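Local coordinates for laccase (Uncultured bacterium, PDB 4F7K), which probably oxidises phenolic substrates and passes the electrons to dioxygen, reducing it to water, as an extracellular bacterial multicopper oxidase, at residues 59-63 with 64-68. Sequence-based numbering, arbitrary orientation.
Sequences VHWHG and LRIDN
Leu64 lays its CD2 methyl against the root of the Trp61 side chain, CD2 to Trp61 CB 3.6 Å, rather than against the indole. Farther along the chain, Ile66 brings its terminal CD1 obliquely to Trp61 CD1, at 4.0 Å. Its CG1 is wedged between the backbone N and the carbonyl carbon (chi1 61°), and the extended chi2 of 171° carries the methyl out to the pyrrole side of the indole. Val59 CG1 lies 3.7 Å above one indole face, offset toward its rim. Leu119 of strand 116-122 touches Trp61 and Leu64, and Phe91 of strand 86-92 touches Leu64 and Ile66, so these side chains lie between the two sheets of the domain.

A type II turn from Trp61 to Leu64 reverses the chain, closed by a weak but nearly straight bond from Leu64 N to Trp61 O (3.3 Å, 164°). Gly63 takes the corner at positive phi, where the lack of a CB avoids crowding the carbonyl O of His62. One water spans the exit, donating to Gly63 O at 3.0 Å and accepting from Arg65 N at 2.8 Å; the Arg65 guanidinium salt-bridges Asp95.

On the strand's other side, His60 NE2 hydrogen-bonds His354 NE2, and His62 bonds His102 NE2 through ND1 and Thr375 OG1 through NE2. The HWHG sequence is the first histidine motif of multicopper oxidases, whose imidazoles typically help bind the trinuclear copper cluster.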
ATOM      1  N   VAL A  59       1.622   9.786  11.388  1.00 30.20           N
ATOM      2  CA  VAL A  59       0.978   8.841  10.484  1.00 28.59           C
ATOM      3  C   VAL A  59       0.893   9.375   9.040  1.00 30.79           C
ATOM      4  O   VAL A  59       0.455  10.505   8.821  1.00 29.94           O
ATOM      5  CB  VAL A  59      -0.420   8.437  10.973  1.00 29.93           C
ATOM      6  CG1 VAL A  59      -1.031   7.390  10.020  1.00 26.42           C
ATOM      7  CG2 VAL A  59      -0.356   7.837  12.418  1.00 28.92           C
ATOM      8  N   HIS A  60       1.367   8.571   8.076  1.00 29.97           N
ATOM      9  CA  HIS A  60       1.251   8.895   6.655  1.00 30.53           C
ATOM     10  C   HIS A  60       0.063   8.134   6.057  1.00 30.12           C
ATOM     11  O   HIS A  60      -0.116   6.958   6.313  1.00 30.12           O
ATOM     12  CB  HIS A  60       2.551   8.599   5.895  1.00 29.55           C
ATOM     13  CG  HIS A  60       2.462   8.856   4.426  1.00 33.08           C
ATOM     14  ND1 HIS A  60       2.022  10.058   3.910  1.00 36.28           N
ATOM     15  CD2 HIS A  60       2.765   8.078   3.358  1.00 33.49           C
ATOM     16  CE1 HIS A  60       2.032  10.005   2.588  1.00 36.43           C
ATOM     17  NE2 HIS A  60       2.492   8.820   2.226  1.00 37.44           N
ATOM     18  N   TRP A  61      -0.766   8.831   5.298  1.00 30.80           N
ATOM     19  CA  TRP A  61      -1.905   8.238   4.626  1.00 29.90           C
ATOM     20  C   TRP A  61      -1.419   7.999   3.199  1.00 30.48           C
ATOM     21  O   TRP A  61      -1.372   8.916   2.386  1.00 32.22           O
ATOM     22  CB  TRP A  61      -3.153   9.159   4.740  1.00 29.95           C
ATOM     23  CG  TRP A  61      -3.218   9.736   6.104  1.00 30.15           C
ATOM     24  CD1 TRP A  61      -2.640  10.897   6.529  1.00 30.88           C
ATOM     25  CD2 TRP A  61      -3.783   9.115   7.277  1.00 29.12           C
ATOM     26  NE1 TRP A  61      -2.851  11.069   7.879  1.00 31.05           N
ATOM     27  CE2 TRP A  61      -3.539   9.985   8.366  1.00 30.48           C
ATOM     28  CE3 TRP A  61      -4.509   7.934   7.498  1.00 27.33           C
ATOM     29  CZ2 TRP A  61      -3.960   9.692   9.673  1.00 29.71           C
ATOM     30  CZ3 TRP A  61      -4.956   7.650   8.796  1.00 30.36           C
ATOM     31  CH2 TRP A  61      -4.667   8.525   9.867  1.00 30.42           C
ATOM     32  N   HIS A  62      -1.073   6.745   2.921  1.00 29.98           N
ATOM     33  CA  HIS A  62      -0.303   6.348   1.737  1.00 30.86           C
ATOM     34  C   HIS A  62      -1.132   6.318   0.445  1.00 32.23           C
ATOM     35  O   HIS A  62      -2.002   5.470   0.287  1.00 33.31           O
ATOM     36  CB  HIS A  62       0.368   4.974   2.001  1.00 28.68           C
ATOM     37  CG  HIS A  62       1.462   4.657   1.026  1.00 28.79           C
ATOM     38  ND1 HIS A  62       2.775   4.539   1.403  1.00 29.06           N
ATOM     39  CD2 HIS A  62       1.442   4.484  -0.322  1.00 28.34           C
ATOM     40  CE1 HIS A  62       3.525   4.295   0.338  1.00 26.57           C
ATOM     41  NE2 HIS A  62       2.735   4.235  -0.719  1.00 29.77           N
ATOM     42  N   GLY A  63      -0.893   7.267  -0.457  1.00 34.94           N
ATOM     43  CA  GLY A  63      -1.724   7.448  -1.680  1.00 35.81           C
ATOM     44  C   GLY A  63      -2.849   8.480  -1.624  1.00 37.83           C
ATOM     45  O   GLY A  63      -3.567   8.728  -2.618  1.00 38.77           O
ATOM     46  N   LEU A  64      -3.024   9.105  -0.475  1.00 38.25           N
ATOM     47  CA  LEU A  64      -4.094  10.082  -0.342  1.00 39.43           C
ATOM     48  C   LEU A  64      -3.629  11.388  -0.982  1.00 41.48           C
ATOM     49  O   LEU A  64      -2.616  11.950  -0.587  1.00 41.92           O
ATOM     50  CB  LEU A  64      -4.486  10.273   1.132  1.00 37.97           C
ATOM     51  CG  LEU A  64      -5.531   9.349   1.796  1.00 38.43           C
ATOM     52  CD1 LEU A  64      -6.875   9.384   1.059  1.00 36.31           C
ATOM     53  CD2 LEU A  64      -5.073   7.901   1.946  1.00 35.93           C
ATOM     54  N   ARG A  65      -4.371  11.840  -1.989  1.00 44.10           N
ATOM     55  CA  ARG A  65      -4.159  13.120  -2.620  1.00 46.61           C
ATOM     56  C   ARG A  65      -4.908  14.141  -1.786  1.00 47.88           C
ATOM     57  O   ARG A  65      -6.003  14.588  -2.181  1.00 50.03           O
ATOM     58  CB  ARG A  65      -4.759  13.120  -4.033  1.00 49.13           C
ATOM     59  CG  ARG A  65      -4.111  12.165  -5.043  1.00 49.92           C
ATOM     60  CD  ARG A  65      -5.165  11.773  -6.074  1.00 51.31           C
ATOM     61  NE  ARG A  65      -4.957  12.452  -7.330  1.00 57.31           N
ATOM     62  CZ  ARG A  65      -5.847  12.539  -8.312  1.00 59.17           C
ATOM     63  NH1 ARG A  65      -7.070  12.006  -8.220  1.00 58.25           N
ATOM     64  NH2 ARG A  65      -5.506  13.197  -9.390  1.00 63.41           N
ATOM     65  N   ILE A  66      -4.333  14.513  -0.643  1.00 47.00           N
ATOM     66  CA  ILE A  66      -5.052  15.291   0.384  1.00 47.08           C
ATOM     67  C   ILE A  66      -4.363  16.600   0.767  1.00 48.05           C
ATOM     68  O   ILE A  66      -3.271  16.910   0.271  1.00 47.72           O
ATOM     69  CB  ILE A  66      -5.248  14.455   1.673  1.00 45.56           C
ATOM     70  CG1 ILE A  66      -3.888  14.056   2.284  1.00 42.98           C
ATOM     71  CG2 ILE A  66      -6.140  13.255   1.392  1.00 44.75           C
ATOM     72  CD1 ILE A  66      -3.980  13.406   3.680  1.00 40.86           C
ATOM     73  N   ASP A  67      -5.007  17.356   1.664  1.00 48.37           N
ATOM     74  CA  ASP A  67      -4.396  18.551   2.243  1.00 49.81           C
ATOM     75  C   ASP A  67      -3.017  18.222   2.840  1.00 47.90           C
ATOM     76  O   ASP A  67      -2.862  17.279   3.641  1.00 45.99           O
ATOM     77  CB  ASP A  67      -5.338  19.173   3.283  1.00 51.37           C
ATOM     78  CG  ASP A  67      -4.678  20.283   4.128  1.00 54.29           C
ATOM     79  OD1 ASP A  67      -3.577  20.777   3.785  1.00 54.30           O
ATOM     80  OD2 ASP A  67      -5.298  20.659   5.161  1.00 56.99           O
ATOM     81  N   ASN A  68      -2.031  19.009   2.419  1.00 48.32           N
ATOM     82  CA  ASN A  68      -0.626  18.812   2.750  1.00 46.25           C
ATOM     83  C   ASN A  68      -0.350  18.790   4.244  1.00 44.81           C
ATOM     84  O   ASN A  68       0.533  18.071   4.683  1.00 41.68           O
ATOM     85  CB  ASN A  68       0.244  19.887   2.074  1.00 47.46           C
ATOM     86  CG  ASN A  68       1.760  19.632   2.232  1.00 48.32           C
ATOM     87  OD1 ASN A  68       2.264  18.522   1.959  1.00 48.90           O
ATOM     88  ND2 ASN A  68       2.486  20.657   2.674  1.00 46.33           N
TER
HETATM   89  O   HOH W   1      -6.264   9.936  -2.943  1.00 10.55           O